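Local structure of glycosyltransferase (Streptomyces halstedii, 3WAD) at residues 13-18 with 227-232; 20-25 with 46-51; 6-11 with 128-133. The protein is a two-domain glycosyltransferase of the GT-B fold, with two Rossmann-like domains, and forms a dimer. All blocks are in the same frame, centred on the assembly; numbering follows the deposited sequence.

Overall arrangement
The chain enters the N-terminal Rossmann-like domain through strand 2-6. The loop after it meets 128-133 in contact 3, which closes a loop of over a hundred residues and joins two neighbouring strands. Helix 11-16 follows, and 13-18 packs on 227-232 in contact 1, near the junction of the two domains. Contacts 1 and 3 cross along the chain. H13 ND1 and D130 OD1, 2.7 Å apart, probably hydrogen-bond and join them. Helix 18-27 comes next. Its 20-25 stretch meets 46-51 in contact 2, a short closure that lies within the loops of both other contacts. Contacts 1 and 2 also touch the second subunit.

Contact 1: 13-18 with 227-232; sequences HLYNMV and LPFNGP
Along helix 11-16, Y15 is the first residue to meet the loop that follows strand 221-222. Its chi1 of -71° sets CG anti to the carbonyl carbon and brings the ring against the loop. One face of the ring receives the edge of F229 in a T-shaped pair, with the Y15 and F229 ring centroids 4.8 Å apart and the planes at 73°. F229 CD2 leads and lies 3.5 Å from Y15 CG. Farther out, Y15 CE2 comes to 3.5 Å from G231 CA, where glycine has no side chain in the way. Y15 OH ends beside P232 CD. A water donates to Y15 O at 2.5 Å and to L227 O at 2.8 Å, and accepts from F229 N at 3.0 Å. V18, at the start of helix 18-27, sets CG1 over a face of F229. The CH-pi contact from V18 CG1 to the F229 ring centroid is 3.7 Å. G231 N lies over the opposite face, so the phenyl ring is clamped. W22 of the second subunit packs on V18, and G47 of that subunit packs on F229. N230 OD1 bonds to N328 of helix 323-332, which brings the C-terminal domain to this loop. No direct hydrogen bond joins the two segments, so aromatic packing carries the contact and one water bridges Y15 O, L227 O and F229 N.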
loop_
_atom_site.group_PDB
_atom_site.type_symbol
_atom_site.label_atom_id
_atom_site.label_comp_id
_atom_site.label_asym_id
_atom_site.label_seq_id
_atom_site.Cartn_x
_atom_site.Cartn_y
_atom_site.Cartn_z
ATOM N N HIS B 13 -13.891 6.880 -2.402
ATOM C CA HIS B 13 -14.189 5.676 -3.170
ATOM C C HIS B 13 -12.876 5.010 -3.529
ATOM O O HIS B 13 -12.826 3.784 -3.553
ATOM C CB HIS B 13 -14.978 5.993 -4.411
ATOM C CG HIS B 13 -16.419 6.297 -4.148
ATOM N ND1 HIS B 13 -17.425 5.421 -4.498
ATOM C CD2 HIS B 13 -17.035 7.407 -3.610
ATOM C CE1 HIS B 13 -18.597 5.957 -4.175
ATOM N NE2 HIS B 13 -18.387 7.179 -3.681
ATOM N N LEU B 14 -11.801 5.784 -3.758
ATOM C CA LEU B 14 -10.448 5.174 -3.849
ATOM C C LEU B 14 -10.064 4.374 -2.640
ATOM O O LEU B 14 -9.744 3.190 -2.807
ATOM C CB LEU B 14 -9.357 6.170 -4.217
ATOM C CG LEU B 14 -7.940 5.588 -4.068
ATOM C CD1 LEU B 14 -7.664 4.335 -4.950
ATOM C CD2 LEU B 14 -6.843 6.670 -4.208
ATOM N N TYR B 15 -10.056 4.982 -1.429
ATOM C CA TYR B 15 -9.673 4.282 -0.195
ATOM C C TYR B 15 -10.485 3.022 0.094
ATOM O O TYR B 15 -9.999 2.082 0.775
ATOM C CB TYR B 15 -9.892 5.204 1.016
ATOM C CG TYR B 15 -8.905 6.326 1.088
ATOM C CD1 TYR B 15 -7.952 6.538 0.061
ATOM C CD2 TYR B 15 -8.904 7.157 2.214
ATOM C CE1 TYR B 15 -7.027 7.565 0.158
ATOM C CE2 TYR B 15 -8.027 8.187 2.312
ATOM C CZ TYR B 15 -7.087 8.385 1.302
ATOM O OH TYR B 15 -6.226 9.439 1.478
ATOM N N ASN B 16 -11.727 3.028 -0.350
ATOM C CA ASN B 16 -12.598 1.860 -0.186
ATOM C C ASN B 16 -11.922 0.550 -0.787
ATOM O O ASN B 16 -12.078 -0.567 -0.250
ATOM C CB ASN B 16 -13.944 2.176 -0.878
ATOM C CG ASN B 16 -14.929 1.002 -0.831
ATOM O OD1 ASN B 16 -15.302 0.413 -1.865
ATOM N ND2 ASN B 16 -15.353 0.670 0.352
ATOM N N MET B 17 -11.189 0.711 -1.898
ATOM C CA MET B 17 -10.555 -0.433 -2.588
ATOM C C MET B 17 -9.053 -0.546 -2.452
ATOM O O MET B 17 -8.438 -1.435 -3.029
ATOM C CB MET B 17 -10.967 -0.478 -4.035
ATOM C CG MET B 17 -10.815 0.770 -4.827
ATOM S SD MET B 17 -11.635 0.585 -6.504
ATOM C CE MET B 17 -10.081 0.764 -6.989
ATOM N N VAL B 18 -8.461 0.273 -1.591
ATOM C CA VAL B 18 -7.027 0.243 -1.429
ATOM C C VAL B 18 -6.484 -1.046 -0.781
ATOM O O VAL B 18 -5.536 -1.587 -1.277
ATOM C CB VAL B 18 -6.484 1.532 -0.718
ATOM C CG1 VAL B 18 -5.117 1.309 0.023
ATOM C CG2 VAL B 18 -6.376 2.682 -1.742
ATOM N N LEU B 227 -11.479 -4.051 5.163
ATOM C CA LEU B 227 -10.463 -3.264 5.874
ATOM C C LEU B 227 -10.658 -1.707 5.510
ATOM O O LEU B 227 -10.670 -1.336 4.322
ATOM C CB LEU B 227 -9.036 -3.812 5.647
ATOM C CG LEU B 227 -7.944 -3.434 6.664
ATOM C CD1 LEU B 227 -6.699 -4.172 6.278
ATOM C CD2 LEU B 227 -7.636 -1.907 6.449
ATOM N N PRO B 228 -10.956 -0.858 6.541
ATOM C CA PRO B 228 -11.168 0.601 6.374
ATOM C C PRO B 228 -9.853 1.282 6.235
ATOM O O PRO B 228 -9.093 1.334 7.181
ATOM C CB PRO B 228 -11.855 1.030 7.674
ATOM C CG PRO B 228 -11.726 -0.021 8.637
ATOM C CD PRO B 228 -11.129 -1.290 7.932
ATOM N N PHE B 229 -9.502 1.684 5.019
ATOM C CA PHE B 229 -8.221 2.377 4.815
ATOM C C PHE B 229 -8.477 3.840 5.180
ATOM O O PHE B 229 -9.310 4.516 4.518
ATOM C CB PHE B 229 -7.739 2.286 3.347
ATOM C CG PHE B 229 -6.450 3.068 3.072
ATOM C CD1 PHE B 229 -5.316 2.805 3.801
ATOM C CD2 PHE B 229 -6.397 4.029 2.060
ATOM C CE1 PHE B 229 -4.127 3.493 3.568
ATOM C CE2 PHE B 229 -5.222 4.742 1.812
ATOM C CZ PHE B 229 -4.060 4.469 2.591
ATOM N N ASN B 230 -7.742 4.322 6.166
ATOM C CA ASN B 230 -7.877 5.697 6.628
ATOM C C ASN B 230 -7.004 6.773 5.947
ATOM O O ASN B 230 -7.171 7.989 6.212
ATOM C CB ASN B 230 -7.806 5.721 8.164
ATOM C CG ASN B 230 -8.854 4.792 8.785
ATOM O OD1 ASN B 230 -10.006 4.663 8.269
ATOM N ND2 ASN B 230 -8.451 4.086 9.819
ATOM N N GLY B 231 -6.109 6.349 5.041
ATOM C CA GLY B 231 -5.293 7.311 4.259
ATOM C C GLY B 231 -3.968 7.465 4.968
ATOM O O GLY B 231 -3.768 6.881 6.000
ATOM N N PRO B 232 -2.997 8.191 4.383
ATOM C CA PRO B 232 -1.708 8.393 5.128
ATOM C C PRO B 232 -1.820 8.824 6.629
ATOM O O PRO B 232 -2.749 9.465 7.051
ATOM C CB PRO B 232 -1.005 9.474 4.303
ATOM C CG PRO B 232 -2.240 10.243 3.537
ATOM C CD PRO B 232 -3.098 9.029 3.167
HETATM O O HOH W 1 -11.112 0.867 2.666
#

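Contact 2: 20-25 with 46-51; sequences LAWALT and SGLTAV
W22 leaves helix 18-27 with an unusual chi1 of -94°, and from CB its indole is carried out to the turn at 46-48. CG lies at the margin of the contact with L48. W22 CD1 is closer, 3.4 Å from L48 CD2. That methyl sits over the five-membered ring, 3.5 Å from L48 CD2 to the W22 ring centroid and 19° off the normal, a CH-pi contact. W22 NE1 donates to S46 O at 2.9 Å, with an N-H...O angle of 157°. The bond lies in the carbonyl plane and close to the indole plane, so it fixes the rotation of the ring. S46 and G47 end helix 40-44, and G47, with positive phi, makes a Schellman motif there. The chain then enters strand 49-52, within this chain an edge strand of the parallel sheet in the N-terminal Rossmann-like domain. Helix 18-27 lies on strands 30-35 and 2-6 through A21 and L24, and 20-25 meets 46-51 only at S46-L48. T49 and A50 pair in parallel with a strand of the second subunit, so the sheet continues across the dimer. Beyond NE1, W22 CE2 turns toward G47 O. W22 CZ2 is 3.0 Å from G47 O. The ring is also stacked on W22 of the second subunit. L48 forks at CG: CD2 serves the indole, while L48 CD1 rests on A21 CB at 3.6 Å.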
loop_
_atom_site.group_PDB
_atom_site.type_symbol
_atom_site.label_atom_id
_atom_site.label_comp_id
_atom_site.label_asym_id
_atom_site.label_seq_id
_atom_site.Cartn_x
_atom_site.Cartn_y
_atom_site.Cartn_z
ATOM N N LEU B 20 -7.884 -3.934 -0.735
ATOM C CA LEU B 20 -8.049 -5.033 -1.753
ATOM C C LEU B 20 -6.973 -4.978 -2.886
ATOM O O LEU B 20 -6.357 -5.996 -3.209
ATOM C CB LEU B 20 -9.460 -5.007 -2.361
ATOM C CG LEU B 20 -9.651 -6.153 -3.374
ATOM C CD1 LEU B 20 -9.474 -7.504 -2.696
ATOM C CD2 LEU B 20 -10.895 -6.114 -4.140
ATOM N N ALA B 21 -6.740 -3.820 -3.480
ATOM C CA ALA B 21 -5.539 -3.635 -4.290
ATOM C C ALA B 21 -4.270 -4.164 -3.695
ATOM O O ALA B 21 -3.520 -4.929 -4.372
ATOM C CB ALA B 21 -5.363 -2.194 -4.748
ATOM N N TRP B 22 -3.954 -3.745 -2.482
ATOM C CA TRP B 22 -2.743 -4.239 -1.877
ATOM C C TRP B 22 -2.705 -5.757 -1.544
ATOM O O TRP B 22 -1.624 -6.360 -1.666
ATOM C CB TRP B 22 -2.406 -3.459 -0.617
ATOM C CG TRP B 22 -1.433 -2.315 -0.919
ATOM C CD1 TRP B 22 -1.721 -0.955 -0.954
ATOM C CD2 TRP B 22 -0.036 -2.431 -1.257
ATOM N NE1 TRP B 22 -0.578 -0.237 -1.266
ATOM C CE2 TRP B 22 0.453 -1.105 -1.500
ATOM C CE3 TRP B 22 0.852 -3.521 -1.385
ATOM C CZ2 TRP B 22 1.804 -0.832 -1.799
ATOM C CZ3 TRP B 22 2.210 -3.253 -1.702
ATOM C CH2 TRP B 22 2.671 -1.903 -1.890
ATOM N N ALA B 23 -3.835 -6.332 -1.109
ATOM C CA ALA B 23 -3.972 -7.822 -0.925
ATOM C C ALA B 23 -3.664 -8.530 -2.248
ATOM O O ALA B 23 -2.835 -9.437 -2.267
ATOM C CB ALA B 23 -5.355 -8.228 -0.393
ATOM N N LEU B 24 -4.239 -8.069 -3.337
ATOM C CA LEU B 24 -3.917 -8.599 -4.656
ATOM C C LEU B 24 -2.426 -8.416 -5.032
ATOM O O LEU B 24 -1.771 -9.337 -5.620
ATOM C CB LEU B 24 -4.789 -7.951 -5.697
ATOM C CG LEU B 24 -6.281 -8.380 -5.701
ATOM C CD1 LEU B 24 -7.060 -7.329 -6.532
ATOM C CD2 LEU B 24 -6.486 -9.846 -6.372
ATOM N N THR B 25 -1.874 -7.245 -4.695
ATOM C CA THR B 25 -0.449 -6.997 -4.969
ATOM C C THR B 25 0.472 -7.968 -4.198
ATOM O O THR B 25 1.403 -8.518 -4.773
ATOM C CB THR B 25 -0.120 -5.515 -4.681
ATOM O OG1 THR B 25 -0.961 -4.700 -5.538
ATOM C CG2 THR B 25 1.350 -5.187 -4.993
ATOM N N SER B 46 -1.329 6.206 -1.668
ATOM C CA SER B 46 -1.821 4.938 -1.141
ATOM C C SER B 46 -0.812 3.781 -1.399
ATOM O O SER B 46 -1.063 2.660 -1.022
ATOM C CB SER B 46 -3.152 4.552 -1.741
ATOM O OG SER B 46 -4.086 5.555 -1.558
ATOM N N GLY B 47 0.280 4.096 -2.083
ATOM C CA GLY B 47 1.307 3.148 -2.477
ATOM C C GLY B 47 1.024 2.333 -3.719
ATOM O O GLY B 47 1.689 1.306 -3.906
ATOM N N LEU B 48 0.119 2.778 -4.604
ATOM C CA LEU B 48 -0.330 1.924 -5.702
ATOM C C LEU B 48 0.030 2.545 -7.058
ATOM O O LEU B 48 0.519 3.681 -7.098
ATOM C CB LEU B 48 -1.867 1.666 -5.592
ATOM C CG LEU B 48 -2.326 0.969 -4.345
ATOM C CD1 LEU B 48 -3.863 0.994 -4.031
ATOM C CD2 LEU B 48 -1.758 -0.528 -4.376
ATOM N N THR B 49 -0.234 1.838 -8.160
ATOM C CA THR B 49 0.185 2.264 -9.497
ATOM C C THR B 49 -0.983 2.850 -10.192
ATOM O O THR B 49 -2.002 2.192 -10.341
ATOM C CB THR B 49 0.697 1.064 -10.295
ATOM O OG1 THR B 49 1.820 0.544 -9.612
ATOM C CG2 THR B 49 1.183 1.423 -11.671
ATOM N N ALA B 50 -0.846 4.116 -10.589
ATOM C CA ALA B 50 -1.910 4.848 -11.174
ATOM C C ALA B 50 -1.801 4.796 -12.666
ATOM O O ALA B 50 -0.697 4.987 -13.249
ATOM C CB ALA B 50 -1.833 6.303 -10.712
ATOM N N VAL B 51 -2.959 4.605 -13.319
ATOM C CA VAL B 51 -3.059 4.666 -14.758
ATOM C C VAL B 51 -4.098 5.743 -15.081
ATOM O O VAL B 51 -5.283 5.497 -14.966
ATOM C CB VAL B 51 -3.469 3.243 -15.322
ATOM C CG1 VAL B 51 -3.550 3.215 -16.845
ATOM C CG2 VAL B 51 -2.513 2.194 -14.798
#

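Contact 3: 6-11 with 128-133; sequences TVFANR and IWDALT
A threonine hydroxyl takes over where strand pairing stops. T133 OG1 accepts from F8 N at 2.8 Å, with an N-H...O angle of 145°, and itself donates a hydrogen bond to D130 OD2, also 2.8 Å from T133 OG1. The setting is a Rossmann-like parallel sheet, in which strands 2-6 and 126-130 are neighbours and their loops leave at the C-terminal ends. T6 and W129 form the parallel bridge. T6 N donates to I128 O at 2.9 Å, and D130 N donates to T6 O at 3.0 Å. Both bonds run nearly along the carbonyl axis. After D130 the chain folds into a type I turn that ends at T133, with T133 N bonded to D130 O at 2.7 Å. The carboxylate of D130 holds this turn from its side. CG is anti to the backbone N, and D130 OD2 also accepts from L132 N at 2.9 Å, an Asx turn. Both donors come from above the carboxylate plane. OD1 bonds to H13 ND1 from helix 11-16. This buried carboxylate would probably make the imidazole more basic, and the two bonds on OD2 fix how the group is turned toward it. F8 has chi1 of 74°, with CG in the crowded position between N and the carbonyl carbon. Its ring edge is met in plane by T133 OG1 and D130 OD2, while L132 CB packs near CE2. The side chain of T6 faces M111 and L115 of helix 109-122. T6 OG1 is hydrogen-bonded to A34 O, and T6 CG2 rests on W129 CB at 3.7 Å. On the D130 side, V7 CG2 lies 3.6 Å from D130 CB.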
loop_
_atom_site.group_PDB
_atom_site.type_symbol
_atom_site.label_atom_id
_atom_site.label_comp_id
_atom_site.label_asym_id
_atom_site.label_seq_id
_atom_site.Cartn_x
_atom_site.Cartn_y
_atom_site.Cartn_z
ATOM N N THR B 6 -10.776 0.128 -11.382
ATOM C CA THR B 6 -11.054 1.450 -11.849
ATOM C C THR B 6 -11.998 2.139 -10.829
ATOM O O THR B 6 -12.886 1.511 -10.275
ATOM C CB THR B 6 -11.515 1.455 -13.274
ATOM O OG1 THR B 6 -11.724 2.811 -13.719
ATOM C CG2 THR B 6 -12.807 0.605 -13.461
ATOM N N VAL B 7 -11.760 3.414 -10.580
ATOM C CA VAL B 7 -12.620 4.181 -9.665
ATOM C C VAL B 7 -12.638 5.618 -10.199
ATOM O O VAL B 7 -11.588 6.109 -10.670
ATOM C CB VAL B 7 -12.157 4.026 -8.180
ATOM C CG1 VAL B 7 -10.747 4.547 -8.013
ATOM C CG2 VAL B 7 -13.069 4.812 -7.219
ATOM N N PHE B 8 -13.802 6.299 -10.170
ATOM C CA PHE B 8 -13.837 7.722 -10.514
ATOM C C PHE B 8 -12.972 8.553 -9.503
ATOM O O PHE B 8 -12.652 8.050 -8.434
ATOM C CB PHE B 8 -15.271 8.290 -10.671
ATOM C CG PHE B 8 -16.004 8.475 -9.361
ATOM C CD1 PHE B 8 -16.094 9.752 -8.774
ATOM C CD2 PHE B 8 -16.515 7.369 -8.647
ATOM C CE1 PHE B 8 -16.741 9.922 -7.476
ATOM C CE2 PHE B 8 -17.182 7.513 -7.403
ATOM C CZ PHE B 8 -17.316 8.790 -6.824
ATOM N N ALA B 9 -12.584 9.800 -9.855
ATOM C CA ALA B 9 -11.666 10.586 -9.010
ATOM C C ALA B 9 -12.316 11.106 -7.743
ATOM O O ALA B 9 -12.922 12.208 -7.689
ATOM C CB ALA B 9 -10.951 11.741 -9.835
ATOM N N ASN B 10 -12.207 10.295 -6.689
ATOM C CA ASN B 10 -12.808 10.614 -5.403
ATOM C C ASN B 10 -12.000 9.846 -4.407
ATOM O O ASN B 10 -11.947 8.614 -4.519
ATOM C CB ASN B 10 -14.272 10.106 -5.311
ATOM C CG ASN B 10 -14.898 10.379 -3.922
ATOM O OD1 ASN B 10 -14.732 9.634 -2.955
ATOM N ND2 ASN B 10 -15.627 11.456 -3.843
ATOM N N ARG B 11 -11.439 10.523 -3.422
ATOM C CA ARG B 11 -10.550 9.866 -2.495
ATOM C C ARG B 11 -11.213 8.774 -1.644
ATOM O O ARG B 11 -10.544 7.777 -1.331
ATOM C CB ARG B 11 -9.841 10.882 -1.583
ATOM C CG ARG B 11 -8.500 10.435 -0.970
ATOM C CD ARG B 11 -7.665 11.708 -0.571
ATOM N NE ARG B 11 -8.566 12.828 -0.291
ATOM C CZ ARG B 11 -8.762 13.892 -1.081
ATOM N NH1 ARG B 11 -8.089 14.044 -2.225
ATOM N NH2 ARG B 11 -9.643 14.824 -0.717
ATOM N N ILE B 128 -11.980 -4.914 -11.742
ATOM C CA ILE B 128 -12.721 -4.628 -10.438
ATOM C C ILE B 128 -13.093 -3.151 -10.493
ATOM O O ILE B 128 -12.210 -2.291 -10.574
ATOM C CB ILE B 128 -11.920 -4.893 -9.184
ATOM C CG1 ILE B 128 -11.382 -6.378 -9.168
ATOM C CG2 ILE B 128 -12.756 -4.553 -7.882
ATOM C CD1 ILE B 128 -10.479 -6.663 -8.047
ATOM N N TRP B 129 -14.389 -2.859 -10.556
ATOM C CA TRP B 129 -14.793 -1.456 -10.714
ATOM C C TRP B 129 -15.592 -1.021 -9.488
ATOM O O TRP B 129 -16.570 -1.659 -9.095
ATOM C CB TRP B 129 -15.591 -1.207 -11.937
ATOM C CG TRP B 129 -16.744 -2.198 -12.288
ATOM C CD1 TRP B 129 -16.643 -3.569 -12.693
ATOM C CD2 TRP B 129 -18.153 -1.900 -12.271
ATOM N NE1 TRP B 129 -17.908 -4.052 -12.992
ATOM C CE2 TRP B 129 -18.845 -3.076 -12.720
ATOM C CE3 TRP B 129 -18.893 -0.715 -12.045
ATOM C CZ2 TRP B 129 -20.242 -3.102 -12.888
ATOM C CZ3 TRP B 129 -20.267 -0.746 -12.210
ATOM C CH2 TRP B 129 -20.938 -1.951 -12.641
ATOM N N ASP B 130 -15.197 0.109 -8.934
ATOM C CA ASP B 130 -16.075 0.859 -8.008
ATOM C C ASP B 130 -17.498 1.002 -8.572
ATOM O O ASP B 130 -17.657 1.353 -9.737
ATOM C CB ASP B 130 -15.474 2.224 -7.798
ATOM C CG ASP B 130 -16.507 3.239 -7.230
ATOM O OD1 ASP B 130 -16.551 3.320 -6.013
ATOM O OD2 ASP B 130 -17.233 3.926 -8.015
ATOM N N ALA B 131 -18.514 0.764 -7.717
ATOM C CA ALA B 131 -19.891 0.565 -8.190
ATOM C C ALA B 131 -20.480 1.786 -8.929
ATOM O O ALA B 131 -21.474 1.680 -9.652
ATOM C CB ALA B 131 -20.790 0.110 -7.038
ATOM N N LEU B 132 -19.869 2.952 -8.732
ATOM C CA LEU B 132 -20.294 4.157 -9.412
ATOM C C LEU B 132 -19.495 4.430 -10.670
ATOM O O LEU B 132 -19.673 5.499 -11.272
ATOM C CB LEU B 132 -20.179 5.360 -8.455
ATOM C CG LEU B 132 -21.112 5.281 -7.244
ATOM C CD1 LEU B 132 -21.234 6.676 -6.516
ATOM C CD2 LEU B 132 -22.492 4.803 -7.609
ATOM N N THR B 133 -18.567 3.531 -11.033
ATOM C CA THR B 133 -17.655 3.848 -12.134
ATOM C C THR B 133 -17.918 3.002 -13.436
ATOM O O THR B 133 -17.219 2.010 -13.692
ATOM C CB THR B 133 -16.147 3.672 -11.632
ATOM O OG1 THR B 133 -15.950 4.498 -10.459
ATOM C CG2 THR B 133 -15.180 4.165 -12.733
#